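Local coordinates for beta-fructofuranosidase (Arthrobacter, PDB 3WPU), which is a bacterial beta-fructofuranosidase of the levansucrase/invertase family, whose members share a five-bladed beta-propeller fold, at residues W78-E83 / W163-V169; W93-F97 / D483-N487; E338-Y343 / Y421-P427; G173-F179 / A201-V207. The contacts are given in a common frame with arbitrary orientation. Numbering follows the deposited sequence.

Interaction 1 of 4, residues W78-E83 / W163-V169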
# COMPACT_ATOMS: atom_id res chain seq x y z
N TRP A 78 7.20 2.23 -1.80
CA TRP A 78 6.57 3.51 -1.45
C TRP A 78 7.43 4.73 -1.74
O TRP A 78 8.66 4.70 -1.66
CB TRP A 78 6.11 3.54 0.00
CG TRP A 78 7.16 3.25 1.05
CD1 TRP A 78 7.85 4.16 1.79
CD2 TRP A 78 7.57 1.96 1.51
NE1 TRP A 78 8.67 3.52 2.69
CE2 TRP A 78 8.53 2.16 2.52
CE3 TRP A 78 7.24 0.65 1.14
CZ2 TRP A 78 9.16 1.09 3.18
CZ3 TRP A 78 7.84 -0.40 1.80
CH2 TRP A 78 8.83 -0.17 2.79
N PRO A 79 6.75 5.86 -2.06
CA PRO A 79 7.44 7.12 -2.31
C PRO A 79 7.76 7.87 -1.01
O PRO A 79 7.37 7.44 0.05
CB PRO A 79 6.41 7.91 -3.14
CG PRO A 79 5.11 7.46 -2.57
CD PRO A 79 5.30 5.99 -2.23
N LEU A 80 8.47 8.98 -1.14
CA LEU A 80 8.66 9.90 -0.04
C LEU A 80 7.46 10.86 -0.05
O LEU A 80 7.14 11.44 -1.10
CB LEU A 80 9.94 10.66 -0.29
CG LEU A 80 10.58 11.45 0.81
CD1 LEU A 80 10.60 10.62 2.10
CD2 LEU A 80 12.00 11.80 0.34
N THR A 81 6.80 11.02 1.10
CA THR A 81 5.56 11.76 1.15
C THR A 81 5.56 12.82 2.22
O THR A 81 6.37 12.80 3.13
CB THR A 81 4.36 10.83 1.40
OG1 THR A 81 4.58 10.04 2.59
CG2 THR A 81 4.18 9.89 0.22
N ASP A 82 4.62 13.74 2.08
CA ASP A 82 4.28 14.66 3.16
C ASP A 82 2.96 14.25 3.81
O ASP A 82 2.45 13.15 3.59
CB ASP A 82 4.29 16.10 2.65
CG ASP A 82 3.21 16.39 1.62
OD1 ASP A 82 2.26 15.59 1.49
OD2 ASP A 82 3.28 17.45 0.94
N GLU A 83 2.40 15.12 4.65
CA GLU A 83 1.20 14.77 5.39
C GLU A 83 -0.06 14.69 4.53
O GLU A 83 -1.10 14.22 5.00
CB GLU A 83 0.99 15.77 6.53
CG GLU A 83 0.51 17.14 6.09
CD GLU A 83 1.62 18.09 5.65
OE1 GLU A 83 2.76 17.66 5.37
OE2 GLU A 83 1.32 19.30 5.58
N TRP A 163 9.53 -5.15 6.93
CA TRP A 163 8.35 -5.21 6.07
C TRP A 163 7.81 -3.78 5.82
O TRP A 163 8.42 -2.81 6.29
CB TRP A 163 7.35 -6.18 6.71
CG TRP A 163 7.65 -7.66 6.50
CD1 TRP A 163 8.71 -8.22 5.84
CD2 TRP A 163 6.85 -8.74 6.97
NE1 TRP A 163 8.60 -9.60 5.86
CE2 TRP A 163 7.46 -9.95 6.54
CE3 TRP A 163 5.65 -8.81 7.67
CZ2 TRP A 163 6.92 -11.21 6.85
CZ3 TRP A 163 5.10 -10.07 7.96
CH2 TRP A 163 5.73 -11.25 7.54
N SER A 164 6.67 -3.65 5.11
CA SER A 164 6.23 -2.42 4.46
C SER A 164 5.86 -1.33 5.45
O SER A 164 5.53 -1.59 6.58
CB SER A 164 5.01 -2.66 3.56
OG SER A 164 4.81 -1.59 2.65
N GLY A 165 5.91 -0.11 4.95
CA GLY A 165 5.42 1.05 5.69
C GLY A 165 5.28 2.22 4.75
O GLY A 165 4.60 2.13 3.72
N SER A 166 5.89 3.34 5.13
CA SER A 166 5.77 4.62 4.43
C SER A 166 6.94 5.50 4.88
O SER A 166 7.69 5.13 5.81
CB SER A 166 4.44 5.31 4.77
OG SER A 166 4.26 5.33 6.18
N ALA A 167 7.11 6.67 4.27
CA ALA A 167 8.27 7.52 4.57
C ALA A 167 7.90 8.99 4.42
O ALA A 167 7.44 9.40 3.36
CB ALA A 167 9.44 7.18 3.67
N ARG A 168 8.02 9.73 5.51
CA ARG A 168 7.66 11.13 5.55
C ARG A 168 8.91 12.00 5.45
O ARG A 168 9.89 11.76 6.17
CB ARG A 168 6.92 11.42 6.85
CG ARG A 168 5.55 10.75 6.94
CD ARG A 168 4.53 11.52 6.12
NE ARG A 168 4.41 12.87 6.68
CZ ARG A 168 3.61 13.22 7.69
NH1 ARG A 168 2.75 12.37 8.24
NH2 ARG A 168 3.67 14.48 8.12
N VAL A 169 8.88 13.00 4.58
CA VAL A 169 10.06 13.86 4.38
C VAL A 169 9.84 15.18 5.09
O VAL A 169 8.72 15.62 5.19
CB VAL A 169 10.37 14.06 2.88
CG1 VAL A 169 9.25 14.79 2.15
CG2 VAL A 169 11.73 14.72 2.67
O HOH W 1 5.50 7.35 2.09
O HOH W 2 4.71 17.10 7.00
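Where strands 78-81 and 163-169 converge, Thr-81 makes both direct bonds, straddling its parallel partner Arg-168: Thr-81 N donates to Ala-167 O (2.9 Å) and Thr-81 O accepts from Val-169 N (2.9 Å). One step back the strands are too splayed for this, and water 1 bridges them, accepting from Ala-167 N (2.8 Å) and Thr-81 OG1 (2.9 Å) and donating to Pro-79 O (2.8 Å). Water 2 likewise joins Glu-83 OE1 (2.6 Å) to Arg-168 NH2 (3.0 Å), two charges without a direct salt bridge; Arg-168 NH1 goes to Thr-249. By contrast, Trp-78 NE1 and Glu-83 N find no partner in the model. The indole earns its place by bulk, filling the splayed gap with Ser-166 CA over its face (3.4 Å from Trp-78 CD1), while Leu-80 CG meets Val-169 CB at 3.3 Å. These are the innermost strands of consecutive propeller blades: 72-81 continues antiparallel into 93-102, and 159-169 into 174-184.

Interaction 2 of 4, residues W93-F97 / D483-N487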
# COMPACT_ATOMS: atom_id res chain seq x y z
N TRP A 93 16.25 14.69 -7.22
CA TRP A 93 16.17 13.22 -7.29
C TRP A 93 14.87 12.68 -6.72
O TRP A 93 14.53 12.96 -5.56
CB TRP A 93 17.31 12.59 -6.51
CG TRP A 93 18.66 12.93 -7.01
CD1 TRP A 93 19.47 13.92 -6.55
CD2 TRP A 93 19.38 12.26 -8.05
NE1 TRP A 93 20.65 13.93 -7.25
CE2 TRP A 93 20.61 12.91 -8.18
CE3 TRP A 93 19.08 11.19 -8.90
CZ2 TRP A 93 21.56 12.52 -9.12
CZ3 TRP A 93 20.03 10.81 -9.83
CH2 TRP A 93 21.26 11.46 -9.93
N GLU A 94 14.15 11.89 -7.51
CA GLU A 94 13.00 11.11 -7.00
C GLU A 94 13.63 9.95 -6.22
O GLU A 94 14.63 9.39 -6.66
CB GLU A 94 12.11 10.58 -8.11
CG GLU A 94 11.35 11.66 -8.85
CD GLU A 94 10.41 11.15 -9.91
OE1 GLU A 94 10.54 9.99 -10.38
OE2 GLU A 94 9.53 11.95 -10.31
N ILE A 95 13.03 9.61 -5.07
CA ILE A 95 13.53 8.60 -4.15
C ILE A 95 12.36 7.71 -3.74
O ILE A 95 11.30 8.20 -3.34
CB ILE A 95 14.14 9.24 -2.87
CG1 ILE A 95 15.39 10.05 -3.20
CG2 ILE A 95 14.44 8.16 -1.82
CD1 ILE A 95 15.78 11.01 -2.11
N ILE A 96 12.55 6.40 -3.87
CA ILE A 96 11.57 5.42 -3.40
C ILE A 96 12.22 4.41 -2.48
O ILE A 96 13.45 4.18 -2.53
CB ILE A 96 10.86 4.70 -4.56
CG1 ILE A 96 11.88 3.94 -5.40
CG2 ILE A 96 10.03 5.71 -5.36
CD1 ILE A 96 11.28 3.10 -6.52
N PHE A 97 11.38 3.83 -1.63
CA PHE A 97 11.76 2.73 -0.74
C PHE A 97 11.04 1.48 -1.18
O PHE A 97 9.87 1.55 -1.57
CB PHE A 97 11.36 3.06 0.70
CG PHE A 97 12.18 4.15 1.31
CD1 PHE A 97 13.40 3.87 1.90
CD2 PHE A 97 11.73 5.45 1.32
CE1 PHE A 97 14.16 4.86 2.49
CE2 PHE A 97 12.48 6.45 1.90
CZ PHE A 97 13.69 6.16 2.49
N ASP A 483 6.84 3.69 -12.76
CA ASP A 483 6.71 5.13 -12.70
C ASP A 483 6.07 5.55 -11.37
O ASP A 483 4.87 5.34 -11.15
CB ASP A 483 5.89 5.65 -13.89
CG ASP A 483 5.91 7.16 -14.00
OD1 ASP A 483 6.85 7.78 -13.47
OD2 ASP A 483 4.99 7.72 -14.65
N ILE A 484 6.87 6.17 -10.51
CA ILE A 484 6.41 6.68 -9.23
C ILE A 484 6.79 8.18 -9.17
O ILE A 484 7.84 8.56 -8.63
CB ILE A 484 7.01 5.87 -8.07
CG1 ILE A 484 6.54 4.41 -8.19
CG2 ILE A 484 6.60 6.49 -6.73
CD1 ILE A 484 6.95 3.49 -7.07
N PRO A 485 5.97 9.01 -9.79
CA PRO A 485 6.40 10.38 -10.03
C PRO A 485 6.22 11.31 -8.83
O PRO A 485 5.23 11.21 -8.10
CB PRO A 485 5.47 10.83 -11.18
CG PRO A 485 4.26 10.02 -11.02
CD PRO A 485 4.68 8.71 -10.43
N ALA A 486 7.14 12.25 -8.68
CA ALA A 486 7.05 13.27 -7.63
C ALA A 486 6.22 14.44 -8.16
O ALA A 486 6.45 14.88 -9.29
CB ALA A 486 8.43 13.74 -7.23
N ASN A 487 5.28 14.93 -7.36
CA ASN A 487 4.55 16.16 -7.69
C ASN A 487 4.97 17.34 -6.82
O ASN A 487 4.51 18.46 -7.04
CB ASN A 487 3.03 15.94 -7.62
CG ASN A 487 2.56 15.56 -6.24
OD1 ASN A 487 3.00 14.55 -5.68
ND2 ASN A 487 1.66 16.35 -5.68
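Glu-94, Ile-484 and Ile-96 account for most of the 209 Å² buried between strand 93-97 and the irregular segment 483-487. Glu-94 reaches across with an extended side chain, long enough to span a gap in which its CA atom stays 6.4 Å from Ala-486 CA. Its OE2 accepts a nearly straight hydrogen bond from Ala-486 N (2.9 Å, 168°), a backbone donor left available because 483-487 is not paired as a strand here. The small Ala-486 side chain lets the carboxylate come close, with CB 3.7 Å from Glu-94 OE2. The other oxygen, Glu-94 OE1, forms a salt bridge with Arg-121, whose guanidinium also binds Asp-483, so one arginine ties both segments together through charge. In propeller terms, strand 93-102 is the second strand of the blade that begins with 72-81, and the late segment passes along one side of that blade before entering strand 488-493. Two residues further along the strand, on the same side as Glu-94, Ile-96 takes over with an apolar contact: its CG2 lies 3.8 Å from Ile-484 CG2. Branched aliphatic side chains suit this buried place, since Ile-484 also packs on Thr-77 and Pro-79 of the innermost strand and on Leu-450, while Ile-96 rests on Thr-77, Phe-119 and Trp-136.

Interaction 3 of 4, residues E338-Y343 / Y421-P427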
# COMPACT_ATOMS: atom_id res chain seq x y z
N GLU A 338 -4.78 -5.67 3.44
CA GLU A 338 -3.39 -5.28 3.52
C GLU A 338 -3.14 -3.84 3.06
O GLU A 338 -3.95 -3.27 2.32
CB GLU A 338 -2.54 -6.23 2.65
CG GLU A 338 -2.74 -7.66 3.04
CD GLU A 338 -1.79 -8.58 2.31
OE1 GLU A 338 -0.59 -8.58 2.65
OE2 GLU A 338 -2.28 -9.35 1.47
N ARG A 339 -1.99 -3.30 3.44
CA ARG A 339 -1.53 -2.02 2.96
C ARG A 339 -2.58 -0.91 2.86
O ARG A 339 -2.79 -0.28 1.82
CB ARG A 339 -0.85 -2.21 1.61
CG ARG A 339 0.09 -1.10 1.40
CD ARG A 339 0.87 -1.19 0.13
NE ARG A 339 1.71 -0.01 0.14
CZ ARG A 339 2.74 0.18 -0.65
NH1 ARG A 339 3.07 -0.74 -1.59
NH2 ARG A 339 3.41 1.30 -0.52
N PRO A 340 -3.24 -0.65 3.98
CA PRO A 340 -4.27 0.38 3.95
C PRO A 340 -3.66 1.78 3.77
O PRO A 340 -2.57 2.08 4.28
CB PRO A 340 -4.93 0.25 5.31
CG PRO A 340 -3.86 -0.27 6.20
CD PRO A 340 -3.10 -1.26 5.31
N GLN A 341 -4.37 2.62 3.04
CA GLN A 341 -4.05 4.05 2.97
C GLN A 341 -5.34 4.83 2.92
O GLN A 341 -6.36 4.33 2.49
CB GLN A 341 -3.20 4.40 1.75
CG GLN A 341 -3.86 4.01 0.44
CD GLN A 341 -3.02 4.25 -0.79
OE1 GLN A 341 -2.69 3.29 -1.52
NE2 GLN A 341 -2.68 5.52 -1.06
N ILE A 342 -5.26 6.08 3.37
CA ILE A 342 -6.36 7.03 3.30
C ILE A 342 -5.97 8.10 2.28
O ILE A 342 -4.89 8.69 2.35
CB ILE A 342 -6.63 7.68 4.65
CG1 ILE A 342 -7.02 6.63 5.70
CG2 ILE A 342 -7.71 8.73 4.50
CD1 ILE A 342 -8.38 6.04 5.53
N TYR A 343 -6.87 8.29 1.33
CA TYR A 343 -6.71 9.17 0.17
C TYR A 343 -7.86 10.14 0.18
O TYR A 343 -9.02 9.73 0.21
CB TYR A 343 -6.74 8.28 -1.08
CG TYR A 343 -6.52 8.93 -2.40
CD1 TYR A 343 -5.26 8.89 -3.02
CD2 TYR A 343 -7.57 9.54 -3.10
CE1 TYR A 343 -5.06 9.47 -4.25
CE2 TYR A 343 -7.36 10.11 -4.35
CZ TYR A 343 -6.10 10.06 -4.92
OH TYR A 343 -5.87 10.60 -6.18
N TYR A 421 0.46 -6.87 -7.36
CA TYR A 421 0.11 -6.86 -5.94
C TYR A 421 0.76 -5.66 -5.22
O TYR A 421 1.54 -4.90 -5.83
CB TYR A 421 0.39 -8.21 -5.23
CG TYR A 421 -0.53 -8.39 -4.06
CD1 TYR A 421 -1.90 -8.49 -4.25
CD2 TYR A 421 -0.05 -8.37 -2.75
CE1 TYR A 421 -2.77 -8.60 -3.19
CE2 TYR A 421 -0.92 -8.43 -1.67
CZ TYR A 421 -2.28 -8.56 -1.89
OH TYR A 421 -3.19 -8.66 -0.84
N SER A 422 0.35 -5.47 -3.96
CA SER A 422 0.79 -4.38 -3.10
C SER A 422 0.65 -3.02 -3.76
O SER A 422 1.52 -2.13 -3.64
CB SER A 422 2.21 -4.64 -2.59
OG SER A 422 2.21 -5.83 -1.82
N HIS A 423 -0.48 -2.83 -4.42
CA HIS A 423 -0.75 -1.62 -5.13
C HIS A 423 -0.74 -0.43 -4.15
O HIS A 423 -1.00 -0.57 -2.94
CB HIS A 423 -2.15 -1.64 -5.72
CG HIS A 423 -2.42 -2.77 -6.65
ND1 HIS A 423 -2.37 -4.09 -6.27
CD2 HIS A 423 -2.83 -2.77 -7.94
CE1 HIS A 423 -2.72 -4.85 -7.30
NE2 HIS A 423 -3.00 -4.07 -8.32
N TYR A 424 -0.44 0.73 -4.70
CA TYR A 424 -0.40 1.96 -3.92
C TYR A 424 -0.95 3.07 -4.80
O TYR A 424 -0.47 3.28 -5.91
CB TYR A 424 1.05 2.24 -3.50
CG TYR A 424 1.17 3.53 -2.72
CD1 TYR A 424 0.89 3.58 -1.37
CD2 TYR A 424 1.52 4.69 -3.37
CE1 TYR A 424 0.94 4.77 -0.66
CE2 TYR A 424 1.60 5.89 -2.67
CZ TYR A 424 1.33 5.93 -1.34
OH TYR A 424 1.40 7.12 -0.61
N VAL A 425 -1.96 3.78 -4.27
CA VAL A 425 -2.63 4.85 -5.01
C VAL A 425 -1.94 6.19 -4.74
O VAL A 425 -1.80 6.61 -3.59
CB VAL A 425 -4.13 4.95 -4.61
CG1 VAL A 425 -4.84 5.92 -5.54
CG2 VAL A 425 -4.79 3.56 -4.67
N MET A 426 -1.51 6.82 -5.83
CA MET A 426 -0.72 8.03 -5.84
C MET A 426 -1.60 9.19 -6.26
O MET A 426 -2.71 9.00 -6.75
CB MET A 426 0.42 7.86 -6.85
CG MET A 426 1.24 6.63 -6.57
SD MET A 426 2.76 6.43 -7.53
CE MET A 426 2.07 6.16 -9.17
N PRO A 427 -1.09 10.41 -6.10
CA PRO A 427 -1.88 11.57 -6.49
C PRO A 427 -2.37 11.50 -7.94
O PRO A 427 -1.67 10.98 -8.84
CB PRO A 427 -0.92 12.73 -6.26
CG PRO A 427 -0.05 12.25 -5.14
CD PRO A 427 0.21 10.81 -5.51
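Hydrogen bonds do most of the joining between 338-343 and 421-427, since the backbones lie too far apart to pair, with strand axes 8.4 Å apart at their closest. Gln-341 spans the gap with its amide, which both accepts and donates: OE1 takes a bond from Val-425 N (2.9 Å) and NE2 gives one to Val-425 O (2.9 Å), imitating a neighbouring strand. Tyr-421 OH donates to Glu-338 OE2 (2.6 Å), while Glu-338 OE1 holds Arg-245 in a salt bridge. Arg-339 NH1 makes a weak bond to Ser-422 O (2.9 Å, 122°); its NH2 is better served by Thr-77 O. Both segments begin the innermost strand of a propeller blade, and these two blades are neighbours. The two strands run roughly parallel, at 17°, and each is preceded by a corner whose residue, Arg-339 or Ser-422, has positive phi. Aromatic contacts come next: Tyr-424 is packed between polar groups, its CG over a face of the Arg-339 guanidinium and Gln-341 NE2 over a face of its ring. Apolar packing is confined to Tyr-343, whose CE1 meets Val-425 CG1 at 3.8 Å, while the ring edge approaches Met-426 O (3.5 Å from CE1).

Interaction 4 of 4, residues G173-F179 / A201-V207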
# COMPACT_ATOMS: atom_id res chain seq x y z
N GLY A 173 15.35 17.73 4.59
CA GLY A 173 15.81 16.50 3.93
C GLY A 173 15.79 15.28 4.84
O GLY A 173 16.22 14.20 4.44
N GLU A 174 15.30 15.45 6.06
CA GLU A 174 15.17 14.32 6.98
C GLU A 174 14.02 13.45 6.51
O GLU A 174 13.01 13.94 5.98
CB GLU A 174 14.89 14.81 8.39
CG GLU A 174 14.51 13.75 9.42
CD GLU A 174 13.94 14.40 10.67
OE1 GLU A 174 14.70 15.18 11.28
OE2 GLU A 174 12.75 14.15 10.98
N ILE A 175 14.18 12.15 6.74
CA ILE A 175 13.17 11.17 6.43
C ILE A 175 12.79 10.40 7.69
O ILE A 175 13.67 9.82 8.37
CB ILE A 175 13.70 10.18 5.37
CG1 ILE A 175 14.01 10.91 4.05
CG2 ILE A 175 12.69 9.06 5.15
CD1 ILE A 175 14.69 10.03 3.02
N LYS A 176 11.49 10.37 8.00
CA LYS A 176 10.97 9.47 9.01
C LYS A 176 10.42 8.23 8.31
O LYS A 176 9.38 8.29 7.63
CB LYS A 176 9.88 10.13 9.84
CG LYS A 176 10.34 11.26 10.72
CD LYS A 176 9.15 11.78 11.50
CE LYS A 176 9.49 12.84 12.53
NZ LYS A 176 9.64 14.13 11.84
N LEU A 177 11.16 7.14 8.41
CA LEU A 177 10.78 5.89 7.82
C LEU A 177 9.94 5.05 8.81
O LEU A 177 10.42 4.59 9.84
CB LEU A 177 12.03 5.15 7.37
CG LEU A 177 11.84 3.77 6.73
CD1 LEU A 177 10.92 3.84 5.52
CD2 LEU A 177 13.19 3.19 6.35
N PHE A 178 8.65 4.96 8.52
CA PHE A 178 7.74 4.11 9.29
C PHE A 178 7.73 2.75 8.63
O PHE A 178 7.49 2.65 7.45
CB PHE A 178 6.34 4.70 9.32
CG PHE A 178 6.27 6.00 10.08
CD1 PHE A 178 6.09 6.03 11.45
CD2 PHE A 178 6.49 7.20 9.40
CE1 PHE A 178 6.05 7.23 12.15
CE2 PHE A 178 6.45 8.40 10.10
CZ PHE A 178 6.25 8.41 11.47
N PHE A 179 7.97 1.70 9.39
CA PHE A 179 8.02 0.37 8.81
C PHE A 179 7.58 -0.70 9.79
O PHE A 179 7.24 -0.43 10.92
CB PHE A 179 9.41 0.10 8.23
CG PHE A 179 10.50 -0.08 9.27
CD1 PHE A 179 11.02 -1.34 9.55
CD2 PHE A 179 10.98 1.02 9.99
CE1 PHE A 179 12.02 -1.50 10.52
CE2 PHE A 179 11.97 0.86 10.95
CZ PHE A 179 12.48 -0.40 11.21
N ALA A 201 7.33 0.48 13.68
CA ALA A 201 8.56 1.12 14.11
C ALA A 201 8.87 2.33 13.26
O ALA A 201 8.32 2.50 12.17
CB ALA A 201 9.71 0.13 14.04
N LEU A 202 9.79 3.15 13.78
CA LEU A 202 10.24 4.37 13.11
C LEU A 202 11.76 4.42 13.15
O LEU A 202 12.35 4.10 14.17
CB LEU A 202 9.74 5.61 13.85
CG LEU A 202 10.34 6.97 13.53
CD1 LEU A 202 10.03 7.39 12.11
CD2 LEU A 202 9.82 8.05 14.51
N SER A 203 12.37 4.86 12.06
CA SER A 203 13.78 5.23 12.08
C SER A 203 13.95 6.48 11.22
O SER A 203 13.30 6.62 10.16
CB SER A 203 14.65 4.10 11.51
OG SER A 203 16.04 4.39 11.73
N VAL A 204 14.78 7.39 11.72
CA VAL A 204 15.03 8.67 11.09
C VAL A 204 16.39 8.67 10.41
O VAL A 204 17.40 8.22 10.99
CB VAL A 204 14.92 9.82 12.10
CG1 VAL A 204 15.11 11.16 11.40
CG2 VAL A 204 13.57 9.77 12.82
N GLY A 205 16.41 9.24 9.21
CA GLY A 205 17.63 9.39 8.44
C GLY A 205 17.52 10.62 7.59
O GLY A 205 16.66 11.47 7.82
N LYS A 206 18.40 10.73 6.61
CA LYS A 206 18.52 11.98 5.87
C LYS A 206 19.06 11.70 4.49
O LYS A 206 19.82 10.75 4.28
CB LYS A 206 19.46 12.93 6.62
CG LYS A 206 19.37 14.37 6.15
CD LYS A 206 20.13 15.30 7.09
CE LYS A 206 19.73 16.74 6.86
NZ LYS A 206 20.15 17.61 7.99
N VAL A 207 18.66 12.56 3.55
CA VAL A 207 19.11 12.51 2.18
C VAL A 207 20.42 13.27 2.04
O VAL A 207 20.56 14.39 2.52
CB VAL A 207 18.06 13.13 1.22
CG1 VAL A 207 18.59 13.23 -0.20
CG2 VAL A 207 16.76 12.33 1.27
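Side chains interlock on both faces of this antiparallel pair, which seven backbone hydrogen bonds hold in register from Val-207 N with Gly-173 O (3.1 Å) to Ala-201 N with Phe-179 O (2.9 Å). On the face of Glu-174, Lys-176 and Phe-178, the branches of Leu-202 and Val-204 fill the hollows between neighbours: Leu-202 CD1 sits 3.6 Å from Lys-176 CB and over the Phe-178 ring, 4.0 Å from its centroid in a CH-pi contact, and Val-204 CG1 presses on Glu-174 CG (3.3 Å). Lys-176 NZ turns back to Glu-174 OE2 in a 3.2 Å salt bridge. On the other face, the Phe-179 ring lies across Ala-201, whose small CB fits beneath it, 4.2 Å from the centroid. Gly-205, opposite Ile-175, has no side chain to meet it, and Ile-175 CD1 instead reaches Val-207 CG2 (3.6 Å). At Gly-173, with phi of 87°, a CB would strike the preceding carbonyl oxygen. The two strands form the middle of their propeller blade, with 159-169 bonded beyond 174-184 and 213-226 beyond 197-210; Ile-175 and Leu-177 pack on Leu-80 and Trp-78 of strand 72-81, in the preceding blade.

How the interactions relate
Strand 72-81 is the common hub. Interaction 1 sits with its centre about 11 Å from those of interactions 2 and 3 and about 9 Å from that of interaction 4. Trp-78 N meets Phe-97 O of interaction 2 at 2.8 Å, probably a hydrogen bond, while Arg-168 O and Lys-176 N, also 2.8 Å apart, probably link interaction 1 to interaction 4 in the same way. Met-426 SD touches Ile-484 CG2 (3.9 Å), joining interactions 2 and 3. Interactions 3 and 4 do not meet, their nearest atoms being about 9 Å apart. Interaction 1 borders a bound glycerol, probably from the crystallisation liquor, which is hydrogen-bonded to Ser-164 N; in interaction 3, the Ser-422 side chain is about 5 Å from glycerol.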